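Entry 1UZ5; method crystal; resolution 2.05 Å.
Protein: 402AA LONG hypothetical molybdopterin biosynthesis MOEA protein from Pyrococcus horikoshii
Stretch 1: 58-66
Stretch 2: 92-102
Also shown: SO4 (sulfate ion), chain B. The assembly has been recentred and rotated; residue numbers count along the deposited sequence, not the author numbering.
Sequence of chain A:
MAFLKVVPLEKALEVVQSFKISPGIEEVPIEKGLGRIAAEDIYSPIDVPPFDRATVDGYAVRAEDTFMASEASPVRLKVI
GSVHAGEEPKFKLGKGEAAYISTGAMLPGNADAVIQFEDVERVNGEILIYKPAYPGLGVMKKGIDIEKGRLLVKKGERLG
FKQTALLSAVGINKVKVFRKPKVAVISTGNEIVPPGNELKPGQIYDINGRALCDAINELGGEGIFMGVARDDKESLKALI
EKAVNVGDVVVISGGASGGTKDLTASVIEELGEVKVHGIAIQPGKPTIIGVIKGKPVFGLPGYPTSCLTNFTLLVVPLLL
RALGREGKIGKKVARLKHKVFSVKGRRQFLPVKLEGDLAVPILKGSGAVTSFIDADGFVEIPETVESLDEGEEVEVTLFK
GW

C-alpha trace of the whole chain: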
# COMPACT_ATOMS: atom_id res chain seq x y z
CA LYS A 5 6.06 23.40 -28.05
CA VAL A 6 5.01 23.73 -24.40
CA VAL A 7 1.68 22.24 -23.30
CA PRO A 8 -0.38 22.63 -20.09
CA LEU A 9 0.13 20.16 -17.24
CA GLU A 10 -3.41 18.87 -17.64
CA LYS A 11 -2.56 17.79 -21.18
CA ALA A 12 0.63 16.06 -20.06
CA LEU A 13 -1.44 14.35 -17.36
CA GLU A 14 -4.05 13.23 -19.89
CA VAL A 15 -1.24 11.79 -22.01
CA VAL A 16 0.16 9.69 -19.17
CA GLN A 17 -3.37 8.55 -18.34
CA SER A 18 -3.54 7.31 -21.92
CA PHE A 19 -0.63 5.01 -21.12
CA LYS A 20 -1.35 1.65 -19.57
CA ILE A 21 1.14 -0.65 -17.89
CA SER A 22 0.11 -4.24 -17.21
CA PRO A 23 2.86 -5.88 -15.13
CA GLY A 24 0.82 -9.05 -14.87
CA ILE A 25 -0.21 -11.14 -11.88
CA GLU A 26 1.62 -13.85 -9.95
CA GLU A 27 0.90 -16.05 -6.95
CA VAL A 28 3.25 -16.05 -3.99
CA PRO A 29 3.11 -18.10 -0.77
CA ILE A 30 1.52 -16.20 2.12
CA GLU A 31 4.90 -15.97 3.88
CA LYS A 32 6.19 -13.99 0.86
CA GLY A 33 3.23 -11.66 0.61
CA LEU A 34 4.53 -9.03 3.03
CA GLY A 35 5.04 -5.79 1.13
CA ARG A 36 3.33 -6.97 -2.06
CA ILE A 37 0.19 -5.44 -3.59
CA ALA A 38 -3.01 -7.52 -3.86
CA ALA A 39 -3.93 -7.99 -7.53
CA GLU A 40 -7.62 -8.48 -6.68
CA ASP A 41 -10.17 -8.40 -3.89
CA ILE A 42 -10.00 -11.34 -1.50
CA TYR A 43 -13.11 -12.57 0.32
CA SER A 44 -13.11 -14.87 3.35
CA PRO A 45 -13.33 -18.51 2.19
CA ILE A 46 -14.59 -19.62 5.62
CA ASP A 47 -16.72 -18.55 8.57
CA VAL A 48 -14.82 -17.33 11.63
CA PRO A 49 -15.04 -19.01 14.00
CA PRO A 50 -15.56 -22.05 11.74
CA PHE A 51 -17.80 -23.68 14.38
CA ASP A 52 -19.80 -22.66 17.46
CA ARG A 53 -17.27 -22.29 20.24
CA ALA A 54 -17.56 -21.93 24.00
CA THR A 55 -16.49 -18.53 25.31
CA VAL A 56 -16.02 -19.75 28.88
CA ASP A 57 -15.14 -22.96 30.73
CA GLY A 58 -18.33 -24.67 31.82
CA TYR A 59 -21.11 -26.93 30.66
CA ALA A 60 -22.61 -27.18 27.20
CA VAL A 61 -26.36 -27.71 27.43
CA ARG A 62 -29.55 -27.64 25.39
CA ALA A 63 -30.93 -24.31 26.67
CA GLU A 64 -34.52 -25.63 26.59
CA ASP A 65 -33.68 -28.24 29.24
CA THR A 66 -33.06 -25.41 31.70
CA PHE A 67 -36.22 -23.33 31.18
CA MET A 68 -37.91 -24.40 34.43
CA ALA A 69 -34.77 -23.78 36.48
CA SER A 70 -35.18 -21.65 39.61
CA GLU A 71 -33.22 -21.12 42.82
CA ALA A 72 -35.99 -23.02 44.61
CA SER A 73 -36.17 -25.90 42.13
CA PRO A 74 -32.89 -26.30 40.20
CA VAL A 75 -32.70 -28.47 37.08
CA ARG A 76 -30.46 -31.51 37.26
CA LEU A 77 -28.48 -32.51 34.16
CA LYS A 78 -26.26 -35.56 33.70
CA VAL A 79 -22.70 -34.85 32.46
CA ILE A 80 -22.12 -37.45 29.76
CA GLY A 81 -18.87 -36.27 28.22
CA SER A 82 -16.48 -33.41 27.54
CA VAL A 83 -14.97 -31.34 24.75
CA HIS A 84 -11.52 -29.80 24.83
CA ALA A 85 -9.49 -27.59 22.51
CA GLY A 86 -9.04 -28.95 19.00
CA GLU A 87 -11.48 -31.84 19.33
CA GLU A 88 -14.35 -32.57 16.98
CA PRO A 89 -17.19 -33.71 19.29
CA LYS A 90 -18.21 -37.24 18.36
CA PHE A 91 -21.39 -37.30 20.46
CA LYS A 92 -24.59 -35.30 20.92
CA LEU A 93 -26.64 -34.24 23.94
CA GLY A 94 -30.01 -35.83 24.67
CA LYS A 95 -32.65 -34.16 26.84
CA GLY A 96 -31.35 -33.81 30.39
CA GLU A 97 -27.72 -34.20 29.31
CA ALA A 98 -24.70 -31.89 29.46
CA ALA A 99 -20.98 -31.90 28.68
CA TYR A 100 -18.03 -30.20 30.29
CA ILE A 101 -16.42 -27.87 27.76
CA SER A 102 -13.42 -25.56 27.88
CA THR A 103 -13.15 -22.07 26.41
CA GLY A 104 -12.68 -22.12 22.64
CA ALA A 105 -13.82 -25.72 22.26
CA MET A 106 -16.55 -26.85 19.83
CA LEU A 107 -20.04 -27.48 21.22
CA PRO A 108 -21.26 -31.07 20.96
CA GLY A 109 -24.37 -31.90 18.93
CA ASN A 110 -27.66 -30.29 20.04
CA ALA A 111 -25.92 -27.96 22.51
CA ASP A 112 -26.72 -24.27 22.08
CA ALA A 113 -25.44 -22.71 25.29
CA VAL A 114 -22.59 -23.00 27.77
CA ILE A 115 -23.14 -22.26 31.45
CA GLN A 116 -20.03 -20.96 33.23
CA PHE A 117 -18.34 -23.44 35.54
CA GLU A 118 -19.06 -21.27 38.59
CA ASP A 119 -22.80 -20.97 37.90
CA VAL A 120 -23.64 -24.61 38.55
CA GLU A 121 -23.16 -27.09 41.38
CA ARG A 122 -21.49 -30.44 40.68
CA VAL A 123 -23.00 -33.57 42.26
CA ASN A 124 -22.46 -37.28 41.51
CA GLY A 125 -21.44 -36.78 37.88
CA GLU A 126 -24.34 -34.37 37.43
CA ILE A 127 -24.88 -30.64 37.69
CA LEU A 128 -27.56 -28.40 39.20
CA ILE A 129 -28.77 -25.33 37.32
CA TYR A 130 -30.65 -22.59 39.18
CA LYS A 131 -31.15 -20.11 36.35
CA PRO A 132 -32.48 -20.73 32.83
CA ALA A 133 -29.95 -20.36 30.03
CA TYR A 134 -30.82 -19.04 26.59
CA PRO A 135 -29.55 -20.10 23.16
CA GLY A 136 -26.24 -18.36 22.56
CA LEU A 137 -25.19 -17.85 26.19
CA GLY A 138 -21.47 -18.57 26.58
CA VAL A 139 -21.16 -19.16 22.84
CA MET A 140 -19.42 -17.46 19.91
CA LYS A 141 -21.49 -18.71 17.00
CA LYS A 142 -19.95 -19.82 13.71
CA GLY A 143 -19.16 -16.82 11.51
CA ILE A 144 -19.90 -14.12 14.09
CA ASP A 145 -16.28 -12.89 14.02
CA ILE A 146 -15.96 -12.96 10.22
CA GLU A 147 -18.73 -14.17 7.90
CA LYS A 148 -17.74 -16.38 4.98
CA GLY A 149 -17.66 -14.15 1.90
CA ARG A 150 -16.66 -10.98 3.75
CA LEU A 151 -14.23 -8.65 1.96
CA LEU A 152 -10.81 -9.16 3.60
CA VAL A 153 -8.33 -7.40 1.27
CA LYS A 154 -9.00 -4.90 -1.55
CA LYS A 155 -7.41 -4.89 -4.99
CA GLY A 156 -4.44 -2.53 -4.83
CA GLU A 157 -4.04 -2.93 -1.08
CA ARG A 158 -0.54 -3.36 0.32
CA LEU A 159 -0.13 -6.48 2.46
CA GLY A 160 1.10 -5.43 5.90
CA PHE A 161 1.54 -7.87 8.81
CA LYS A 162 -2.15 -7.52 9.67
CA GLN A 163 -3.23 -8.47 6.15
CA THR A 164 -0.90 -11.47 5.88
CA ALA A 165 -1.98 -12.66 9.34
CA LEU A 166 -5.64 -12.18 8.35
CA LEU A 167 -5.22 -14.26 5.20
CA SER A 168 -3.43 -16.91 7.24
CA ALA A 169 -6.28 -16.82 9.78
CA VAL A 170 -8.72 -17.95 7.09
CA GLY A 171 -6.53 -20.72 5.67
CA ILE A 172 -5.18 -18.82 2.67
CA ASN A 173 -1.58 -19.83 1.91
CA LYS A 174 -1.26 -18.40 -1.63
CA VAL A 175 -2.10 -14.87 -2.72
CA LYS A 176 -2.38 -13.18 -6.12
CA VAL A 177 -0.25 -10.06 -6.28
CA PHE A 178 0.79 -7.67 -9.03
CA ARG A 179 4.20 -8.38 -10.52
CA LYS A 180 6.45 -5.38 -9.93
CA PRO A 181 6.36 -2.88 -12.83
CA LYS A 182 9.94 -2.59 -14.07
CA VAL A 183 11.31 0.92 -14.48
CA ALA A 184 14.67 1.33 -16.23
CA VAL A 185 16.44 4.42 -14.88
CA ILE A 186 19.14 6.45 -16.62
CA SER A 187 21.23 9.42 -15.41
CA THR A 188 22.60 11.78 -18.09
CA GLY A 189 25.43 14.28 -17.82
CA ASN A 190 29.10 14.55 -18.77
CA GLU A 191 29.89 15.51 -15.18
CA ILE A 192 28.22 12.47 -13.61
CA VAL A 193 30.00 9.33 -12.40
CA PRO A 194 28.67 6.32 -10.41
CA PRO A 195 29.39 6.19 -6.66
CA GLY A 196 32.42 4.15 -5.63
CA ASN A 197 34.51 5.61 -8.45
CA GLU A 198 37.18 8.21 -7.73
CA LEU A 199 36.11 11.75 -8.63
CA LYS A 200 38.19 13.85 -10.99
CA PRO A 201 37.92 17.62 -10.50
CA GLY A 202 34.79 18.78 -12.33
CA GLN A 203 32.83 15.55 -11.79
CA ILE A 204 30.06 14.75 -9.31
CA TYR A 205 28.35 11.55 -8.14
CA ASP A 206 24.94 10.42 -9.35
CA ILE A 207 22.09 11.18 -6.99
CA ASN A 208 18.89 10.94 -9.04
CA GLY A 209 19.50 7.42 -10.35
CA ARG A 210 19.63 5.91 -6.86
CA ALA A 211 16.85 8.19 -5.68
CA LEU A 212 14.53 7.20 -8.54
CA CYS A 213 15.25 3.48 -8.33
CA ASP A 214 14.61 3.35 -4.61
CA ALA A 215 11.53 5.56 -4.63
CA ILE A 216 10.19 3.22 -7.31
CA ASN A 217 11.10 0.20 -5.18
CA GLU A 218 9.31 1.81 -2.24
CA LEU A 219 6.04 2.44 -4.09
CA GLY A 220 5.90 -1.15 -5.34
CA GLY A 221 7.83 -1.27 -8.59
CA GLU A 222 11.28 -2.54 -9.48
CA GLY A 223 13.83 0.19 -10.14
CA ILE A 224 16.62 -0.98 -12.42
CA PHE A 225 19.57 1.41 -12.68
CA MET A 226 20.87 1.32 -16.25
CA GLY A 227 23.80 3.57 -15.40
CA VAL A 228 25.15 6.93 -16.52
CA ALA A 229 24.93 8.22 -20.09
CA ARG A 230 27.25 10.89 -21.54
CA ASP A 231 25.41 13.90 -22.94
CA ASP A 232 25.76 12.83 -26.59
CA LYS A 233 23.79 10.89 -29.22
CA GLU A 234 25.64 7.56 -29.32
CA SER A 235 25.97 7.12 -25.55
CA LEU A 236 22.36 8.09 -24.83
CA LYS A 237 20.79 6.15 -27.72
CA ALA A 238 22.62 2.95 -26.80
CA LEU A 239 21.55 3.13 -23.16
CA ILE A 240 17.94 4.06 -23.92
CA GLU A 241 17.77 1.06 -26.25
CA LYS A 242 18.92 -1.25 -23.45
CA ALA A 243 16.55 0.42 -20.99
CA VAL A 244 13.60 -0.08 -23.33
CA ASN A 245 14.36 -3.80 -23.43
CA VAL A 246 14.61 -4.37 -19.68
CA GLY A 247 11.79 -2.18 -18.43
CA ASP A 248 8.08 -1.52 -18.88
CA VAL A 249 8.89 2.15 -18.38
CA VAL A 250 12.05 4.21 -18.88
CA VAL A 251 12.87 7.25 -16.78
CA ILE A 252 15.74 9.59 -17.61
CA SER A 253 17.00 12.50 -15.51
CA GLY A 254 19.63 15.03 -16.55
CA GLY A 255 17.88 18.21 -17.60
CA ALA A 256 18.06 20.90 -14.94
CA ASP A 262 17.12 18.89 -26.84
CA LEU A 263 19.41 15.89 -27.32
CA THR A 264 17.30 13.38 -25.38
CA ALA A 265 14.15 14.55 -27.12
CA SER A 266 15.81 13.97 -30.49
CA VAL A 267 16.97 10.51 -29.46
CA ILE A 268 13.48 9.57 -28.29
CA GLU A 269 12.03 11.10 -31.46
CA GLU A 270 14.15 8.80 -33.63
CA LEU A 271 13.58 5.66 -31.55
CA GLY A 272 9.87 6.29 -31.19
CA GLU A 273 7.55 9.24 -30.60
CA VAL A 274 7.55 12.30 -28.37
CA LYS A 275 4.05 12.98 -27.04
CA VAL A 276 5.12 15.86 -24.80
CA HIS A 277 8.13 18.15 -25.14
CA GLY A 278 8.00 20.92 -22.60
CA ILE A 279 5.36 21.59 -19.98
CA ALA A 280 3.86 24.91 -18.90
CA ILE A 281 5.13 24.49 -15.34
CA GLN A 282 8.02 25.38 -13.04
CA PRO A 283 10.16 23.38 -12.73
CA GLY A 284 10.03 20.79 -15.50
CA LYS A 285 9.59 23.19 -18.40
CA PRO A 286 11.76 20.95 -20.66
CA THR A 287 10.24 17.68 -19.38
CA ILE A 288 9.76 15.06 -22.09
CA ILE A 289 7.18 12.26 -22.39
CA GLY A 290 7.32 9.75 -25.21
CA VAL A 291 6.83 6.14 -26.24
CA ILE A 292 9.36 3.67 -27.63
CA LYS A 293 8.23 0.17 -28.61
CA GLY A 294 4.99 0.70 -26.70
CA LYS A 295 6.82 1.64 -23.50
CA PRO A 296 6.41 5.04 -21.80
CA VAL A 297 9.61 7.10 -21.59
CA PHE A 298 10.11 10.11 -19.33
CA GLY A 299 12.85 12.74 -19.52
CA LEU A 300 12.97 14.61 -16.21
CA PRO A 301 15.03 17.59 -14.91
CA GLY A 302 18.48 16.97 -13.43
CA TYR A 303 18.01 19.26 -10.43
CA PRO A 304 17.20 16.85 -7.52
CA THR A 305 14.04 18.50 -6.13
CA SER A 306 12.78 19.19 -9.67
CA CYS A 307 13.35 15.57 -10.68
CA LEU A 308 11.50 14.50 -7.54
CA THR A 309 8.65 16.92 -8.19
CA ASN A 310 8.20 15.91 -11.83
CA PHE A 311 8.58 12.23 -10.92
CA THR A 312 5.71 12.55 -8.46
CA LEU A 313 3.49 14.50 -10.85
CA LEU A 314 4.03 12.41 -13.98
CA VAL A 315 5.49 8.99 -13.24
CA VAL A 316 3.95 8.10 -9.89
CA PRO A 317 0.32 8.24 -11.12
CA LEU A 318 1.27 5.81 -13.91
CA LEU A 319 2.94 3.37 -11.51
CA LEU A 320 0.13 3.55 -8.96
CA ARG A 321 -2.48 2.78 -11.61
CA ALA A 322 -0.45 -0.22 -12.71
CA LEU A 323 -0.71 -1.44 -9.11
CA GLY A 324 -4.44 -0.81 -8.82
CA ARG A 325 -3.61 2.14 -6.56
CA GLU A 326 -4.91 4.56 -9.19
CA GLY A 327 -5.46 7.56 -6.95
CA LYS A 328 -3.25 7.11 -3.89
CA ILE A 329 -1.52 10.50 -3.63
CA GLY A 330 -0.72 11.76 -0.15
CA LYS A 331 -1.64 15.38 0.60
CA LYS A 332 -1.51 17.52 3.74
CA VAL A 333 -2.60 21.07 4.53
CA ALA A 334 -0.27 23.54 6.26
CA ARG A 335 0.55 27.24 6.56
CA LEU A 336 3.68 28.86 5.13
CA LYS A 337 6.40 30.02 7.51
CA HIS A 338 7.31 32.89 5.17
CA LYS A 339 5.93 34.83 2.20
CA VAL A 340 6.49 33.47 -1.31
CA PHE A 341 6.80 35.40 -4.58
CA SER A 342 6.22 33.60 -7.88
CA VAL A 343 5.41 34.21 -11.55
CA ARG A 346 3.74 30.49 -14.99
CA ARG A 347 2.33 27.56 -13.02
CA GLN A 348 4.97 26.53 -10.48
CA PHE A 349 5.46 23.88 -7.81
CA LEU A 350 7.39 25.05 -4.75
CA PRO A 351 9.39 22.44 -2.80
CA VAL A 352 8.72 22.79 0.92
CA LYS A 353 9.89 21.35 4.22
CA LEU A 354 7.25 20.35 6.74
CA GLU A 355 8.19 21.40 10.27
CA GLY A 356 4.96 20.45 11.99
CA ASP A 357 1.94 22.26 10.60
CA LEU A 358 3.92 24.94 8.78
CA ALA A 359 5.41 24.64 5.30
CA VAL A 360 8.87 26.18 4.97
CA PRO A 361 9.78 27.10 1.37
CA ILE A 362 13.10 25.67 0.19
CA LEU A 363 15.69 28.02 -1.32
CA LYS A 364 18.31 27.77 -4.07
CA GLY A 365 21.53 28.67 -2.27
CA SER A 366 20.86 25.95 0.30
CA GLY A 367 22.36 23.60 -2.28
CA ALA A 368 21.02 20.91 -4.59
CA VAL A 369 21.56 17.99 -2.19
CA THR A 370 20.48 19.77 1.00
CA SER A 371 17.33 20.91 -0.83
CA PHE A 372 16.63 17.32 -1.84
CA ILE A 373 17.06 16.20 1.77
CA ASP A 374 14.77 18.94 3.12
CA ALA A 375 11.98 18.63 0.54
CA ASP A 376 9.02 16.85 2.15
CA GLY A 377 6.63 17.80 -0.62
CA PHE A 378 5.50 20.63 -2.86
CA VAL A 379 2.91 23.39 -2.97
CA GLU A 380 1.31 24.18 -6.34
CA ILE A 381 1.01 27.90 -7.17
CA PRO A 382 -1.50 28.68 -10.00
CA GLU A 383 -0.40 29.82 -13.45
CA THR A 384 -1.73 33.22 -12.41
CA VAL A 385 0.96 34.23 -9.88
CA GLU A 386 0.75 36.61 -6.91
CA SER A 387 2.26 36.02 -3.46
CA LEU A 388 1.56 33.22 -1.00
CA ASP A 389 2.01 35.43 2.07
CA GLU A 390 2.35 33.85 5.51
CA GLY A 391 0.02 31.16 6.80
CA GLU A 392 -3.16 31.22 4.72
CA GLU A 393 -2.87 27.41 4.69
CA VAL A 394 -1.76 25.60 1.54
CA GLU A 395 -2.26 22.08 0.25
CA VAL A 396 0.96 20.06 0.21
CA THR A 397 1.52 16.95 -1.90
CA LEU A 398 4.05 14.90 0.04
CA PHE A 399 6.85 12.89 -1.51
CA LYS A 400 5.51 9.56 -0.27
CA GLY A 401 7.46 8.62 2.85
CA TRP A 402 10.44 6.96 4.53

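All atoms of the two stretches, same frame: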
# COMPACT_ATOMS: atom_id res chain seq x y z
N GLY A 58 -17.08 -24.38 31.16
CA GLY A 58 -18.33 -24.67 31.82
C GLY A 58 -19.03 -25.88 31.25
O GLY A 58 -18.39 -26.86 30.88
N TYR A 59 -20.35 -25.81 31.17
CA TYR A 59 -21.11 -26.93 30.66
C TYR A 59 -22.01 -26.60 29.50
O TYR A 59 -22.85 -25.69 29.58
CB TYR A 59 -21.93 -27.56 31.79
CG TYR A 59 -21.06 -28.11 32.90
CD1 TYR A 59 -20.56 -27.28 33.90
CD2 TYR A 59 -20.68 -29.44 32.89
CE1 TYR A 59 -19.69 -27.77 34.87
CE2 TYR A 59 -19.82 -29.95 33.85
CZ TYR A 59 -19.32 -29.11 34.84
OH TYR A 59 -18.46 -29.64 35.77
N ALA A 60 -21.82 -27.34 28.41
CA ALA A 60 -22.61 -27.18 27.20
C ALA A 60 -23.94 -27.85 27.49
O ALA A 60 -23.97 -28.98 27.98
CB ALA A 60 -21.93 -27.86 26.02
N VAL A 61 -25.03 -27.16 27.18
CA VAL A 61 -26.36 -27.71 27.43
C VAL A 61 -27.32 -27.34 26.31
O VAL A 61 -27.00 -26.53 25.44
CB VAL A 61 -26.98 -27.12 28.72
CG1 VAL A 61 -26.04 -27.33 29.90
CG2 VAL A 61 -27.28 -25.63 28.53
N ARG A 62 -28.49 -27.96 26.33
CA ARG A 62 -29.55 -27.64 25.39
C ARG A 62 -30.31 -26.63 26.26
O ARG A 62 -30.87 -27.00 27.28
CB ARG A 62 -30.40 -28.88 25.11
CG ARG A 62 -29.63 -29.98 24.43
CD ARG A 62 -30.33 -31.33 24.51
NE ARG A 62 -31.73 -31.26 24.11
CZ ARG A 62 -32.34 -32.17 23.37
NH1 ARG A 62 -31.68 -33.24 22.93
NH2 ARG A 62 -33.62 -32.03 23.06
N ALA A 63 -30.28 -25.36 25.87
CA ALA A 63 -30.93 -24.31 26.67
C ALA A 63 -32.35 -24.65 27.15
O ALA A 63 -32.70 -24.39 28.31
CB ALA A 63 -30.95 -23.01 25.89
N GLU A 64 -33.15 -25.24 26.27
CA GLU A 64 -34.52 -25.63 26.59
C GLU A 64 -34.64 -26.52 27.83
O GLU A 64 -35.65 -26.45 28.54
CB GLU A 64 -35.14 -26.34 25.39
CG GLU A 64 -34.41 -27.63 25.02
CD GLU A 64 -34.70 -28.09 23.61
OE1 GLU A 64 -35.88 -28.38 23.31
OE2 GLU A 64 -33.75 -28.17 22.80
N ASP A 65 -33.64 -27.35 28.09
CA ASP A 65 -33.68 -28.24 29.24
C ASP A 65 -33.55 -27.49 30.56
O ASP A 65 -33.70 -28.08 31.64
CB ASP A 65 -32.56 -29.29 29.17
CG ASP A 65 -32.75 -30.28 28.04
OD1 ASP A 65 -33.83 -30.30 27.42
OD2 ASP A 65 -31.80 -31.05 27.78
N THR A 66 -33.24 -26.20 30.49
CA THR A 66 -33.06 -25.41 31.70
C THR A 66 -34.15 -24.35 31.93
O THR A 66 -34.07 -23.57 32.88
CB THR A 66 -31.73 -24.64 31.66
OG1 THR A 66 -31.85 -23.54 30.76
CG2 THR A 66 -30.59 -25.56 31.20
N LYS A 92 -23.60 -36.36 20.83
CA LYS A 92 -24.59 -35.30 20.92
C LYS A 92 -25.31 -35.38 22.26
O LYS A 92 -25.29 -36.41 22.92
CB LYS A 92 -25.60 -35.44 19.78
CG LYS A 92 -26.38 -36.74 19.81
CD LYS A 92 -27.30 -36.85 18.60
CE LYS A 92 -28.14 -38.11 18.64
NZ LYS A 92 -29.03 -38.21 17.45
N LEU A 93 -25.94 -34.28 22.66
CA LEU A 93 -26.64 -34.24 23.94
C LEU A 93 -28.12 -34.59 23.79
O LEU A 93 -28.79 -34.08 22.90
CB LEU A 93 -26.54 -32.84 24.56
CG LEU A 93 -25.15 -32.24 24.82
CD1 LEU A 93 -25.33 -30.83 25.36
CD2 LEU A 93 -24.38 -33.10 25.80
N GLY A 94 -28.60 -35.46 24.67
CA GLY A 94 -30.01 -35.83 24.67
C GLY A 94 -30.67 -34.95 25.71
O GLY A 94 -29.98 -34.21 26.42
N LYS A 95 -31.99 -35.00 25.84
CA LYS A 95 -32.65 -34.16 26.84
C LYS A 95 -32.15 -34.55 28.23
O LYS A 95 -32.03 -35.73 28.55
CB LYS A 95 -34.18 -34.30 26.78
CG LYS A 95 -34.73 -35.60 27.33
CD LYS A 95 -36.26 -35.58 27.37
CE LYS A 95 -36.79 -34.45 28.25
NZ LYS A 95 -38.27 -34.42 28.31
N GLY A 96 -31.85 -33.55 29.05
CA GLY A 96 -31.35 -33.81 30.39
C GLY A 96 -29.88 -34.18 30.43
O GLY A 96 -29.41 -34.73 31.42
N GLU A 97 -29.14 -33.87 29.36
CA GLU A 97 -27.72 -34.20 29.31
C GLU A 97 -26.85 -32.99 29.03
O GLU A 97 -27.25 -32.07 28.32
CB GLU A 97 -27.48 -35.28 28.24
CG GLU A 97 -28.00 -36.65 28.65
CD GLU A 97 -27.91 -37.67 27.53
OE1 GLU A 97 -28.07 -38.88 27.82
OE2 GLU A 97 -27.69 -37.27 26.37
N ALA A 98 -25.65 -32.99 29.61
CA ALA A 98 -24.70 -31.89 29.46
C ALA A 98 -23.28 -32.42 29.24
O ALA A 98 -23.01 -33.61 29.39
CB ALA A 98 -24.73 -31.01 30.70
N ALA A 99 -22.37 -31.52 28.89
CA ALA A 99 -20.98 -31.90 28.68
C ALA A 99 -20.06 -30.81 29.19
O ALA A 99 -20.34 -29.61 29.01
CB ALA A 99 -20.71 -32.12 27.20
N TYR A 100 -18.98 -31.20 29.85
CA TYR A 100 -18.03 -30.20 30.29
C TYR A 100 -17.37 -29.70 29.01
O TYR A 100 -17.16 -30.47 28.07
CB TYR A 100 -16.95 -30.80 31.19
CG TYR A 100 -15.90 -29.76 31.52
CD1 TYR A 100 -16.19 -28.72 32.40
CD2 TYR A 100 -14.67 -29.75 30.87
CE1 TYR A 100 -15.29 -27.69 32.61
CE2 TYR A 100 -13.76 -28.72 31.08
CZ TYR A 100 -14.07 -27.69 31.95
OH TYR A 100 -13.19 -26.65 32.14
N ILE A 101 -17.06 -28.42 28.95
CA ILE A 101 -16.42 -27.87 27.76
C ILE A 101 -15.51 -26.73 28.18
O ILE A 101 -15.84 -25.96 29.08
CB ILE A 101 -17.48 -27.36 26.75
CG1 ILE A 101 -16.80 -26.93 25.45
CG2 ILE A 101 -18.26 -26.18 27.34
CD1 ILE A 101 -17.78 -26.73 24.30
N SER A 102 -14.34 -26.63 27.54
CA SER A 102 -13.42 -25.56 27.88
C SER A 102 -13.53 -24.42 26.87
O SER A 102 -14.01 -24.61 25.75
CB SER A 102 -11.98 -26.08 27.95
OG SER A 102 -11.60 -26.69 26.73
S SO4 B . -7.97 -27.35 26.96
O1 SO4 B . -8.62 -27.02 28.41
O2 SO4 B . -7.23 -26.15 26.61
O3 SO4 B . -7.22 -28.41 27.02
O4 SO4 B . -9.12 -27.45 26.10
O HOH W 1 -29.20 -30.11 28.25

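The two stretches form a short antiparallel β-ladder that gives way, beyond the end of the first strand, to a polar junction in which side chains of R62 and D65 bind backbone atoms in and just before the turn that leads into the second. Strands 58-61 and 97-101 pair with G58 opposite I101, Y59 opposite Y100 and A60 opposite A99. Both hydrogen-bonded pairs are complete: G58 N donates to I101 O (2.9 Å) and I101 N to G58 O (2.8 Å), while A60 N donates to A99 O (2.8 Å) and A99 N to A60 O (3.1 Å). At the intervening non-hydrogen-bonded pair the chains come closer, with 4.5 Å between Y59 CA and Y100 CA, and the CA of Y59 lies 3.2 Å from A99 O in a CA-H...O contact.

Side chains sort by face. Y59 and Y100 share one, where the edge of the Y100 ring meets the face of the Y59 ring, with the planes at 76° and Y59 CZ 4.0 Å from Y100 CD1. On the other, where strand alternation places both side chains, A60 CB makes an apolar contact with I101 CG2 at 4.2 Å. Further along, V61 CG1 touches A98 CB (4.0 Å), and L93 CD1 reaches A60 O (3.5 Å).

Beyond the ladder, the cationic guanidinium of R62 offers an N-H near its plane to a carbonyl oxygen, NH1 donating to L93 O (3.0 Å). The D65 carboxylate accepts the amide N-H of G96 (OD2 to N, 2.8 Å), engaging the type II turn from G94 to E97; G96 has the positive phi that favours glycine. Within the turn segment, G94 N donates to E97 OE2 (2.6 Å). One water ties the junction together, accepting from R62 N (3.0 Å) and donating to E97 O and to the same D65 OD2 (both 2.8 Å from the water oxygen). It thus links the stretches where direct strand pairing has ceased.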